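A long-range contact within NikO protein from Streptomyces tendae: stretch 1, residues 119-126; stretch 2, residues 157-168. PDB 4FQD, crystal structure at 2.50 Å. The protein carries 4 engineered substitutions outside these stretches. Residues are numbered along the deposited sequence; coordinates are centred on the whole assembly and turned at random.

Stretch 1 (119-126) NGVARLSA
Stretch 2, residues 157-168: LTADGSVDLTAQ

Strands 121-124 and 163-166 of NikO run antiparallel, their N-to-C directions 162° apart and their axes approaching to 4.5 Å. The register pairs Val 121 with Thr 166, Ala 122 with Leu 165, Arg 123 with Asp 164 and Leu 124 with Val 163, with CA-CA separations of 4.6, 4.8, 4.4 and 4.8 Å. Ala 122 and Leu 165 form a hydrogen-bonded pair: Ala 122 N to Leu 165 O is 3.0 Å, and Leu 165 N to Ala 122 O a very short 2.5 Å. Leu 124 and Val 163 repeat the pattern, with Leu 124 N to Val 163 O at 2.5 Å and Val 163 N to Leu 124 O at 2.9 Å. Ala 167 N extends the ladder to Gly 120 O (2.9 Å). At the non-hydrogen-bonded pairs, CA-H groups lean on carbonyls instead, as in Val 121 CA to Leu 165 O, 3.2 Å.

Gly 120, just past a helix, has phi/psi 84/-17; there a CB would jam against the preceding carbonyl oxygen and lie 3.7 Å from Ala 167 O.

The buried face carries Ala 122, Leu 124, Val 163 and Leu 165. Ala 122 CB meets Leu 165 CB at 4.1 Å, and Leu 124 CB meets Val 163 CB at 4.0 Å, so the apolar contact begins at the beta carbons. With Leu 165 at m,t (-53°, -166°) and Val 163 at t (-171°), Leu 165 CD2 lies 3.8 Å from Val 163 CG1 along the same strand, while Leu 124 is t,p (-174°, 50°).

The other face bears Val 121, Arg 123, Asp 164 and Thr 166. Val 121 (m, -77°) places CG1 3.7 Å from CG2 of Thr 166 (p, 46°). Arg 123 is extended, t,t,t with chi4 95°, and its end reaches back to the opposing stretch. Asp 164 (m, -70°; chi2 -36°) brings OD1 to 2.8 Å from Arg 123 NH1, a salt bridge joining opposite charges on directly paired residues. Arg 123 NH2 also nears Thr 158 OG1 (3.1 Å; Thr 158 chi1 -65°, m), but the angle is too poor for a hydrogen bond.

Before the second strand, a type I turn spans Thr 158 to Gly 161, closed by Gly 161 N to Thr 158 O (2.7 Å); Gly 161 has phi/psi 103/0. Asp 160 (p, 68°) directs OD1 to Ser 162, accepting from Ser 162 OG at 3.0 Å and Ser 162 N at 3.3 Å. With Ser 162 at m (-61°), its OG also accepts a weak hydrogen bond from Ala 126 N (3.4 Å), while Ala 126 CB rests 3.6 Å from Asp 160 O.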

# COMPACT_ATOMS: atom_id res chain seq x y z
N ASN A 119 -5.87 -28.39 33.62
CA ASN A 119 -7.10 -28.90 34.21
C ASN A 119 -7.89 -29.79 33.27
O ASN A 119 -8.80 -30.51 33.69
CB ASN A 119 -7.98 -27.74 34.69
CG ASN A 119 -7.23 -26.79 35.61
OD1 ASN A 119 -6.27 -27.17 36.27
ND2 ASN A 119 -7.69 -25.54 35.67
N GLY A 120 -7.56 -29.74 31.98
CA GLY A 120 -8.27 -30.52 30.98
C GLY A 120 -9.52 -29.82 30.51
O GLY A 120 -10.09 -30.16 29.47
N VAL A 121 -9.96 -28.83 31.28
CA VAL A 121 -11.15 -28.06 30.95
C VAL A 121 -10.91 -26.56 31.11
O VAL A 121 -10.05 -26.14 31.89
CB VAL A 121 -12.36 -28.46 31.82
CG1 VAL A 121 -12.95 -29.78 31.34
CG2 VAL A 121 -11.95 -28.55 33.28
N ALA A 122 -11.66 -25.76 30.37
CA ALA A 122 -11.57 -24.31 30.44
C ALA A 122 -12.82 -23.67 29.85
O ALA A 122 -13.31 -24.09 28.81
CB ALA A 122 -10.33 -23.83 29.69
N ARG A 123 -13.34 -22.65 30.54
CA ARG A 123 -14.52 -21.95 30.07
C ARG A 123 -14.16 -20.60 29.48
O ARG A 123 -13.46 -19.80 30.11
CB ARG A 123 -15.53 -21.78 31.20
CG ARG A 123 -16.88 -21.23 30.75
CD ARG A 123 -17.87 -21.17 31.89
NE ARG A 123 -19.24 -20.96 31.42
CZ ARG A 123 -20.11 -21.94 31.19
NH1 ARG A 123 -19.77 -23.21 31.39
NH2 ARG A 123 -21.33 -21.65 30.76
N LEU A 124 -14.62 -20.34 28.26
CA LEU A 124 -14.37 -19.07 27.60
C LEU A 124 -15.59 -18.17 27.69
O LEU A 124 -16.48 -18.22 26.84
CB LEU A 124 -13.97 -19.30 26.14
CG LEU A 124 -13.52 -18.05 25.38
CD1 LEU A 124 -12.48 -17.29 26.18
CD2 LEU A 124 -12.97 -18.43 24.01
N SER A 125 -15.62 -17.34 28.72
CA SER A 125 -16.76 -16.46 28.98
C SER A 125 -16.94 -15.41 27.88
O SER A 125 -15.97 -15.02 27.22
CB SER A 125 -16.61 -15.77 30.33
OG SER A 125 -16.51 -16.72 31.38
N ALA A 126 -18.17 -14.96 27.70
CA ALA A 126 -18.48 -13.96 26.69
C ALA A 126 -18.91 -12.64 27.32
O ALA A 126 -18.11 -11.95 27.96
CB ALA A 126 -19.57 -14.47 25.75
N LEU A 157 -20.79 -24.95 22.93
CA LEU A 157 -21.30 -23.60 23.13
C LEU A 157 -22.30 -23.46 24.27
O LEU A 157 -23.09 -24.36 24.54
CB LEU A 157 -21.92 -23.07 21.84
CG LEU A 157 -20.99 -22.34 20.86
CD1 LEU A 157 -19.97 -23.29 20.25
CD2 LEU A 157 -21.81 -21.67 19.77
N THR A 158 -22.24 -22.31 24.93
CA THR A 158 -23.19 -21.93 25.97
C THR A 158 -24.08 -20.82 25.42
O THR A 158 -23.61 -19.98 24.64
CB THR A 158 -22.46 -21.46 27.24
OG1 THR A 158 -21.72 -22.56 27.81
CG2 THR A 158 -23.43 -20.94 28.28
N ALA A 159 -25.35 -20.83 25.81
CA ALA A 159 -26.36 -19.89 25.30
C ALA A 159 -25.89 -18.44 25.18
O ALA A 159 -26.12 -17.80 24.16
CB ALA A 159 -27.62 -19.97 26.16
N ASP A 160 -25.21 -17.93 26.21
CA ASP A 160 -24.78 -16.54 26.21
C ASP A 160 -23.56 -16.29 25.31
O ASP A 160 -23.07 -15.17 25.23
CB ASP A 160 -24.49 -16.06 27.63
CG ASP A 160 -23.28 -16.72 28.23
OD1 ASP A 160 -23.01 -17.89 27.88
OD2 ASP A 160 -22.59 -16.08 29.06
N GLY A 161 -23.09 -17.35 24.66
CA GLY A 161 -21.96 -17.23 23.75
C GLY A 161 -20.67 -17.75 24.34
O GLY A 161 -19.62 -17.71 23.70
N SER A 162 -20.74 -18.24 25.58
CA SER A 162 -19.57 -18.80 26.25
C SER A 162 -19.21 -20.15 25.66
O SER A 162 -20.07 -20.86 25.14
CB SER A 162 -19.82 -18.92 27.75
OG SER A 162 -20.07 -17.66 28.33
N VAL A 163 -17.93 -20.51 25.74
CA VAL A 163 -17.45 -21.77 25.19
C VAL A 163 -16.74 -22.60 26.25
O VAL A 163 -15.90 -22.08 26.99
CB VAL A 163 -16.50 -21.55 24.00
CG1 VAL A 163 -16.19 -22.87 23.32
CG2 VAL A 163 -17.09 -20.56 23.01
N ASP A 164 -17.07 -23.88 26.32
CA ASP A 164 -16.41 -24.80 27.24
C ASP A 164 -15.37 -25.63 26.49
O ASP A 164 -15.71 -26.34 25.54
CB ASP A 164 -17.43 -25.72 27.91
CG ASP A 164 -18.32 -24.99 28.89
OD1 ASP A 164 -17.82 -24.06 29.56
OD2 ASP A 164 -19.51 -25.33 29.00
N LEU A 165 -14.12 -25.54 26.92
CA LEU A 165 -13.05 -26.29 26.27
C LEU A 165 -12.75 -27.59 27.02
O LEU A 165 -12.75 -27.61 28.25
CB LEU A 165 -11.77 -25.44 26.17
CG LEU A 165 -11.88 -24.06 25.53
CD1 LEU A 165 -10.50 -23.51 25.20
CD2 LEU A 165 -12.76 -24.09 24.28
N THR A 166 -12.53 -28.66 26.27
CA THR A 166 -12.19 -29.96 26.86
C THR A 166 -11.06 -30.63 26.09
O THR A 166 -10.99 -30.54 24.86
CB THR A 166 -13.41 -30.90 26.90
OG1 THR A 166 -14.08 -30.87 25.63
CG2 THR A 166 -14.38 -30.49 27.98
N ALA A 167 -10.17 -31.30 26.82
CA ALA A 167 -9.05 -32.00 26.20
C ALA A 167 -8.49 -33.08 27.12
O ALA A 167 -7.77 -32.79 28.07
CB ALA A 167 -7.96 -31.00 25.83
N GLN A 168 -8.82 -34.33 26.81
CA GLN A 168 -8.28 -35.46 27.57
C GLN A 168 -6.79 -35.63 27.32
O GLN A 168 -6.02 -35.91 28.24
CB GLN A 168 -9.02 -36.75 27.21
CG GLN A 168 -10.15 -37.10 28.17
CD GLN A 168 -9.67 -37.21 29.60
OE1 GLN A 168 -9.88 -36.31 30.41
NE2 GLN A 168 -9.02 -38.32 29.92